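Local coordinates for bifunctional protein PutA (Bradyrhizobium diazoefficiens, PDB 6BSN) that probably oxidises proline to glutamate in two steps, an FAD-dependent proline dehydrogenase reaction followed by an NAD(+)-dependent aldehyde dehydrogenase reaction, at residues 730-735 and 756-761; 670-675 and 972-977. The protein carries 1 engineered substitution. All coordinates share one frame; numbering follows the deposited sequence.

How the contacts relate
Both contacts lie in the aldehyde dehydrogenase part of the chain. From the N terminus, helix 664-675 comes first and supplies one side of contact 2. The chain then runs through strand 730-734, helix 737-749 and strand 757-760, where contact 1 closes a short beta-alpha-beta loop, and returns only at 972-977 to complete contact 2, just before strand 978-986. Contact 1 is thus nested inside the loop of nearly 300 residues that contact 2 closes. Their centres are about 12 Å apart and they touch: Ile-758 CD1 lies 3.5 Å from Phe-977 CZ, and Pro-756 CB 3.2 Å from Arg-976 NH1. Together they tie the parallel strands to a covering helix and to the late segment 972-977.

Contact 1 of 2, residues 730-735 and 756-761; sequences GVVFTG and PLIAET. With PRO (proline), chain H.
Val-731 CG1 meets Leu-757 CD1 at 3.8 Å, the two side chains running alongside each other in the same direction off their strands. They belong to a parallel beta pair, axes 4.7 Å apart and 1° from parallel, which with helix 737-749 forms a beta-alpha-beta unit of the Rossmann-type domain. On the same sheet face, Phe-733 has CG anti to its backbone N (chi1 169°), which swings the ring along the strand until its edge meets Ala-759 CB and Thr-761 CG2. Helix 737-749 packs on this ring through Val-739, Ala-740 and Ile-743. Val-732 and Ile-758 occupy the other face.

Between the faces, five backbone bonds fix the register: Val-731 N to Pro-756 O, Ile-758 N to Val-731 O, Phe-733 N to Ile-758 O (2.7 Å), Glu-760 N to Phe-733 O and Gly-735 N to Glu-760 O. The C-terminal ends of the strands reach the active-site region. Glu-760, predicted to be catalytic, is held by Gly-762 N at OE2, Thr-734 OG1 bonds to Gln-669, and Gly-735 belongs to a pocket occupied by proline. Bent at chi2 (-97°), Glu-760 brings OE1 to 3.6 Å from Thr-734 CG2.

Contact 2 of 2, residues 670-675 and 972-977; sequences VTAALM and HYLARF. With PRO (proline), chain E; PRO (proline), chain R.
Ala-672 and Ala-673 of helix 664-675 face the segment 972-977, whose residues 973-976 have helical backbone angles, with CA atoms 5.9 Å apart in the pairs Ala-672 with Leu-974 and Ala-673 with Phe-977; no hydrogen bond crosses between the segments, so side-chain packing carries the contact. The methyl of Ala-672 is its centre. CB comes to the Tyr-973 ring at the edge, 3.4 Å from CE2, while Leu-974 CD2 closes on it from another direction. The same CB stands over one face of Phe-977 as a CH-pi contact, 4.2 Å from the ring centroid and 24° off its normal. Phe-977 reaches the helix with CG anti to its carbonyl carbon (chi1 -62°), and its CD1 also touches Ala-673 CB. Farther along, Met-675 CG meets Leu-974 CD1 at 3.8 Å.

This joins a helix flanking the Rossmann-type sheet of the aldehyde dehydrogenase domain to the segment leading into strand 978-986. Asn-678 ND2 bridges the backbones, bonding to the carbonyl oxygens of both Ala-673 and Phe-977.

Away from the helix, 972-977 lines two proline sites at the subunit interface. Both polar groups on CA of proline E are held: its N donates to Ala-975 O at 2.8 Å, and its OXT accepts from Arg-976 NH1 at 2.8 Å through a rather bent bond (134°). A leucine in place of Arg-976 would probably leave that carboxylate oxygen without its charged donor. At the start of the segment, His-972 ND1 is hydrogen-bonded to OE2 of Glu-980 of the second subunit, and His-972 CB packs 3.5 Å from CG of proline R.

Contact 1 of 2, residues 730-735 and 756-761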
loop_
_atom_site.group_PDB
_atom_site.type_symbol
_atom_site.label_atom_id
_atom_site.label_comp_id
_atom_site.label_asym_id
_atom_site.label_seq_id
_atom_site.Cartn_x
_atom_site.Cartn_y
_atom_site.Cartn_z
ATOM N N GLY A 730 -20.139 -10.203 -41.250
ATOM C CA GLY A 730 -19.880 -8.784 -41.104
ATOM C C GLY A 730 -18.966 -8.304 -42.200
ATOM O O GLY A 730 -18.328 -9.095 -42.911
ATOM N N VAL A 731 -18.903 -6.977 -42.317
ATOM C CA VAL A 731 -18.106 -6.304 -43.334
ATOM C C VAL A 731 -17.347 -5.146 -42.695
ATOM O O VAL A 731 -17.928 -4.311 -41.989
ATOM C CB VAL A 731 -18.981 -5.802 -44.497
ATOM C CG1 VAL A 731 -18.145 -4.976 -45.474
ATOM C CG2 VAL A 731 -19.649 -6.990 -45.222
ATOM N N VAL A 732 -16.052 -5.079 -42.963
ATOM C CA VAL A 732 -15.243 -3.945 -42.553
ATOM C C VAL A 732 -14.727 -3.302 -43.839
ATOM O O VAL A 732 -14.119 -3.977 -44.683
ATOM C CB VAL A 732 -14.127 -4.368 -41.574
ATOM C CG1 VAL A 732 -13.270 -5.505 -42.139
ATOM C CG2 VAL A 732 -13.308 -3.168 -41.088
ATOM N N PHE A 733 -15.032 -2.014 -44.021
ATOM C CA PHE A 733 -14.879 -1.373 -45.316
ATOM C C PHE A 733 -14.266 0.010 -45.160
ATOM O O PHE A 733 -14.663 0.789 -44.293
ATOM C CB PHE A 733 -16.231 -1.258 -46.047
ATOM C CG PHE A 733 -16.187 -0.382 -47.282
ATOM C CD1 PHE A 733 -16.559 0.961 -47.216
ATOM C CD2 PHE A 733 -15.768 -0.892 -48.502
ATOM C CE1 PHE A 733 -16.524 1.770 -48.352
ATOM C CE2 PHE A 733 -15.724 -0.092 -49.627
ATOM C CZ PHE A 733 -16.105 1.248 -49.551
ATOM N N THR A 734 -13.311 0.319 -46.021
ATOM C CA THR A 734 -12.739 1.652 -46.089
ATOM C C THR A 734 -12.707 2.072 -47.548
ATOM O O THR A 734 -12.066 1.409 -48.371
ATOM C CB THR A 734 -11.341 1.688 -45.471
ATOM O OG1 THR A 734 -11.435 1.269 -44.107
ATOM C CG2 THR A 734 -10.785 3.116 -45.493
ATOM N N GLY A 735 -13.426 3.149 -47.871
ATOM C CA GLY A 735 -13.529 3.616 -49.244
ATOM C C GLY A 735 -14.524 4.747 -49.391
ATOM O O GLY A 735 -14.635 5.592 -48.501
ATOM N N PRO A 756 -22.916 -6.669 -38.635
ATOM C CA PRO A 756 -22.325 -5.331 -38.513
ATOM C C PRO A 756 -21.684 -4.869 -39.812
ATOM O O PRO A 756 -21.082 -5.657 -40.547
ATOM C CB PRO A 756 -21.263 -5.507 -37.422
ATOM C CG PRO A 756 -21.544 -6.837 -36.788
ATOM C CD PRO A 756 -22.213 -7.661 -37.814
ATOM N N LEU A 757 -21.806 -3.570 -40.085
ATOM C CA LEU A 757 -21.036 -2.912 -41.135
ATOM C C LEU A 757 -20.170 -1.837 -40.490
ATOM O O LEU A 757 -20.690 -0.929 -39.832
ATOM C CB LEU A 757 -21.942 -2.299 -42.209
ATOM C CG LEU A 757 -21.180 -1.398 -43.194
ATOM C CD1 LEU A 757 -20.066 -2.142 -43.930
ATOM C CD2 LEU A 757 -22.142 -0.763 -44.210
ATOM N N ILE A 758 -18.859 -1.951 -40.660
ATOM C CA ILE A 758 -17.903 -0.960 -40.166
ATOM C C ILE A 758 -17.326 -0.250 -41.380
ATOM O O ILE A 758 -16.656 -0.878 -42.212
ATOM C CB ILE A 758 -16.793 -1.610 -39.325
ATOM C CG1 ILE A 758 -17.386 -2.325 -38.116
ATOM C CG2 ILE A 758 -15.794 -0.566 -38.859
ATOM C CD1 ILE A 758 -16.423 -3.296 -37.450
ATOM N N ALA A 759 -17.590 1.053 -41.497
ATOM C CA ALA A 759 -17.235 1.789 -42.703
ATOM C C ALA A 759 -16.561 3.102 -42.330
ATOM O O ALA A 759 -17.062 3.837 -41.472
ATOM C CB ALA A 759 -18.479 2.058 -43.580
ATOM N N GLU A 760 -15.430 3.397 -42.978
ATOM C CA GLU A 760 -14.812 4.722 -42.930
ATOM C C GLU A 760 -14.815 5.273 -44.350
ATOM O O GLU A 760 -14.299 4.626 -45.268
ATOM C CB GLU A 760 -13.391 4.657 -42.353
ATOM C CG GLU A 760 -12.692 6.044 -42.181
ATOM C CD GLU A 760 -11.771 6.373 -43.336
ATOM O OE1 GLU A 760 -10.583 5.976 -43.270
ATOM O OE2 GLU A 760 -12.237 7.001 -44.323
ATOM N N THR A 761 -15.426 6.446 -44.544
ATOM C CA THR A 761 -15.770 6.890 -45.895
ATOM C C THR A 761 -15.348 8.329 -46.193
ATOM O O THR A 761 -16.034 9.035 -46.930
ATOM C CB THR A 761 -17.267 6.711 -46.151
ATOM O OG1 THR A 761 -17.998 7.182 -45.013
ATOM C CG2 THR A 761 -17.581 5.239 -46.359
HETATM N N PRO H . -12.726 7.434 -52.767
HETATM C CA PRO H . -11.688 6.434 -52.591
HETATM C C PRO H . -11.402 6.290 -51.083
HETATM O O PRO H . -12.207 6.827 -50.274
HETATM C CB PRO H . -10.440 6.826 -53.351
HETATM C CG PRO H . -10.785 8.158 -54.016
HETATM C CD PRO H . -12.168 8.573 -53.429
HETATM O OXT PRO H . -10.395 5.646 -50.657
#

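Contact 2 of 2, residues 670-675 and 972-977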
loop_
_atom_site.group_PDB
_atom_site.type_symbol
_atom_site.label_atom_id
_atom_site.label_comp_id
_atom_site.label_asym_id
_atom_site.label_seq_id
_atom_site.Cartn_x
_atom_site.Cartn_y
_atom_site.Cartn_z
ATOM N N VAL A 670 -7.850 -6.393 -41.265
ATOM C CA VAL A 670 -7.766 -7.850 -41.289
ATOM C C VAL A 670 -7.353 -8.391 -39.922
ATOM O O VAL A 670 -7.988 -9.310 -39.387
ATOM C CB VAL A 670 -6.810 -8.310 -42.403
ATOM C CG1 VAL A 670 -6.385 -9.782 -42.193
ATOM C CG2 VAL A 670 -7.474 -8.122 -43.758
ATOM N N THR A 671 -6.299 -7.820 -39.324
ATOM C CA THR A 671 -5.876 -8.315 -38.017
ATOM C C THR A 671 -6.876 -7.954 -36.915
ATOM O O THR A 671 -6.930 -8.645 -35.897
ATOM C CB THR A 671 -4.475 -7.802 -37.653
ATOM O OG1 THR A 671 -4.488 -6.375 -37.540
ATOM C CG2 THR A 671 -3.439 -8.210 -38.705
ATOM N N ALA A 672 -7.680 -6.906 -37.077
ATOM C CA ALA A 672 -8.716 -6.680 -36.076
ATOM C C ALA A 672 -9.729 -7.808 -36.106
ATOM O O ALA A 672 -10.073 -8.374 -35.060
ATOM C CB ALA A 672 -9.421 -5.351 -36.288
ATOM N N ALA A 673 -10.216 -8.138 -37.306
ATOM C CA ALA A 673 -11.177 -9.222 -37.453
ATOM C C ALA A 673 -10.583 -10.542 -36.973
ATOM O O ALA A 673 -11.221 -11.281 -36.219
ATOM C CB ALA A 673 -11.636 -9.317 -38.907
ATOM N N LEU A 674 -9.342 -10.838 -37.377
ATOM C CA LEU A 674 -8.669 -12.049 -36.907
ATOM C C LEU A 674 -8.551 -12.065 -35.384
ATOM O O LEU A 674 -8.845 -13.084 -34.746
ATOM C CB LEU A 674 -7.290 -12.170 -37.549
ATOM C CG LEU A 674 -7.203 -12.525 -39.035
ATOM C CD1 LEU A 674 -5.787 -12.256 -39.538
ATOM C CD2 LEU A 674 -7.570 -13.979 -39.249
ATOM N N MET A 675 -8.109 -10.945 -34.778
ATOM C CA MET A 675 -7.892 -10.931 -33.325
ATOM C C MET A 675 -9.187 -11.194 -32.571
ATOM O O MET A 675 -9.171 -11.849 -31.521
ATOM C CB MET A 675 -7.292 -9.603 -32.854
ATOM C CG MET A 675 -6.910 -9.593 -31.363
ATOM S SD MET A 675 -5.598 -10.798 -31.018
ATOM C CE MET A 675 -6.243 -11.587 -29.557
ATOM N N HIS A 972 -12.306 0.920 -28.748
ATOM C CA HIS A 972 -13.635 0.396 -29.011
ATOM C C HIS A 972 -13.703 -0.383 -30.312
ATOM O O HIS A 972 -14.786 -0.810 -30.712
ATOM C CB HIS A 972 -14.653 1.530 -29.011
ATOM C CG HIS A 972 -14.729 2.246 -27.707
ATOM N ND1 HIS A 972 -14.122 3.469 -27.495
ATOM C CD2 HIS A 972 -15.297 1.897 -26.531
ATOM C CE1 HIS A 972 -14.334 3.850 -26.249
ATOM N NE2 HIS A 972 -15.042 2.914 -25.643
ATOM N N TYR A 973 -12.571 -0.604 -30.963
ATOM C CA TYR A 973 -12.588 -1.189 -32.293
ATOM C C TYR A 973 -12.860 -2.688 -32.254
ATOM O O TYR A 973 -13.768 -3.169 -32.935
ATOM C CB TYR A 973 -11.261 -0.921 -32.978
ATOM C CG TYR A 973 -11.290 -1.071 -34.480
ATOM C CD1 TYR A 973 -12.082 -0.235 -35.264
ATOM C CD2 TYR A 973 -10.494 -2.016 -35.122
ATOM C CE1 TYR A 973 -12.075 -0.339 -36.651
ATOM C CE2 TYR A 973 -10.485 -2.132 -36.503
ATOM C CZ TYR A 973 -11.280 -1.293 -37.259
ATOM O OH TYR A 973 -11.269 -1.400 -38.620
ATOM N N LEU A 974 -12.063 -3.442 -31.487
ATOM C CA LEU A 974 -12.104 -4.898 -31.582
ATOM C C LEU A 974 -13.469 -5.448 -31.199
ATOM O O LEU A 974 -13.958 -6.387 -31.835
ATOM C CB LEU A 974 -11.025 -5.536 -30.710
ATOM C CG LEU A 974 -9.575 -5.339 -31.155
ATOM C CD1 LEU A 974 -8.628 -6.314 -30.439
ATOM C CD2 LEU A 974 -9.468 -5.476 -32.650
ATOM N N ALA A 975 -14.110 -4.859 -30.184
ATOM C CA ALA A 975 -15.374 -5.400 -29.687
ATOM C C ALA A 975 -16.438 -5.459 -30.779
ATOM O O ALA A 975 -17.252 -6.395 -30.812
ATOM C CB ALA A 975 -15.878 -4.577 -28.500
ATOM N N ARG A 976 -16.437 -4.486 -31.694
ATOM C CA ARG A 976 -17.454 -4.462 -32.742
ATOM C C ARG A 976 -17.383 -5.691 -33.651
ATOM O O ARG A 976 -18.387 -6.037 -34.281
ATOM C CB ARG A 976 -17.325 -3.178 -33.574
ATOM C CG ARG A 976 -18.514 -2.893 -34.505
ATOM C CD ARG A 976 -19.745 -2.434 -33.726
ATOM N NE ARG A 976 -20.767 -2.061 -34.679
ATOM C CZ ARG A 976 -21.743 -2.862 -35.082
ATOM N NH1 ARG A 976 -21.852 -4.081 -34.583
ATOM N NH2 ARG A 976 -22.612 -2.442 -35.988
ATOM N N PHE A 977 -16.227 -6.354 -33.735
ATOM C CA PHE A 977 -16.070 -7.571 -34.524
ATOM C C PHE A 977 -16.480 -8.824 -33.763
ATOM O O PHE A 977 -16.277 -9.941 -34.264
ATOM C CB PHE A 977 -14.612 -7.734 -34.982
ATOM C CG PHE A 977 -14.111 -6.629 -35.874
ATOM C CD1 PHE A 977 -14.044 -6.812 -37.249
ATOM C CD2 PHE A 977 -13.696 -5.409 -35.339
ATOM C CE1 PHE A 977 -13.575 -5.800 -38.082
ATOM C CE2 PHE A 977 -13.218 -4.401 -36.157
ATOM C CZ PHE A 977 -13.163 -4.592 -37.534
HETATM N N PRO E . -19.924 -6.353 -29.936
HETATM C CA PRO E . -20.983 -5.406 -29.650
HETATM C C PRO E . -21.015 -4.306 -30.730
HETATM O O PRO E . -20.794 -3.092 -30.435
HETATM C CB PRO E . -20.769 -4.827 -28.274
HETATM C CG PRO E . -19.747 -5.737 -27.621
HETATM C CD PRO E . -19.423 -6.829 -28.686
HETATM O OXT PRO E . -21.262 -4.649 -31.919
HETATM N N PRO R . -19.721 4.073 -30.313
HETATM C CA PRO R . -19.183 3.081 -31.212
HETATM C C PRO R . -20.314 2.149 -31.687
HETATM O O PRO R . -21.373 2.675 -32.155
HETATM C CB PRO R . -18.075 2.345 -30.507
HETATM C CG PRO R . -17.583 3.360 -29.481
HETATM C CD PRO R . -18.668 4.480 -29.432
HETATM O OXT PRO R . -20.176 0.893 -31.606
#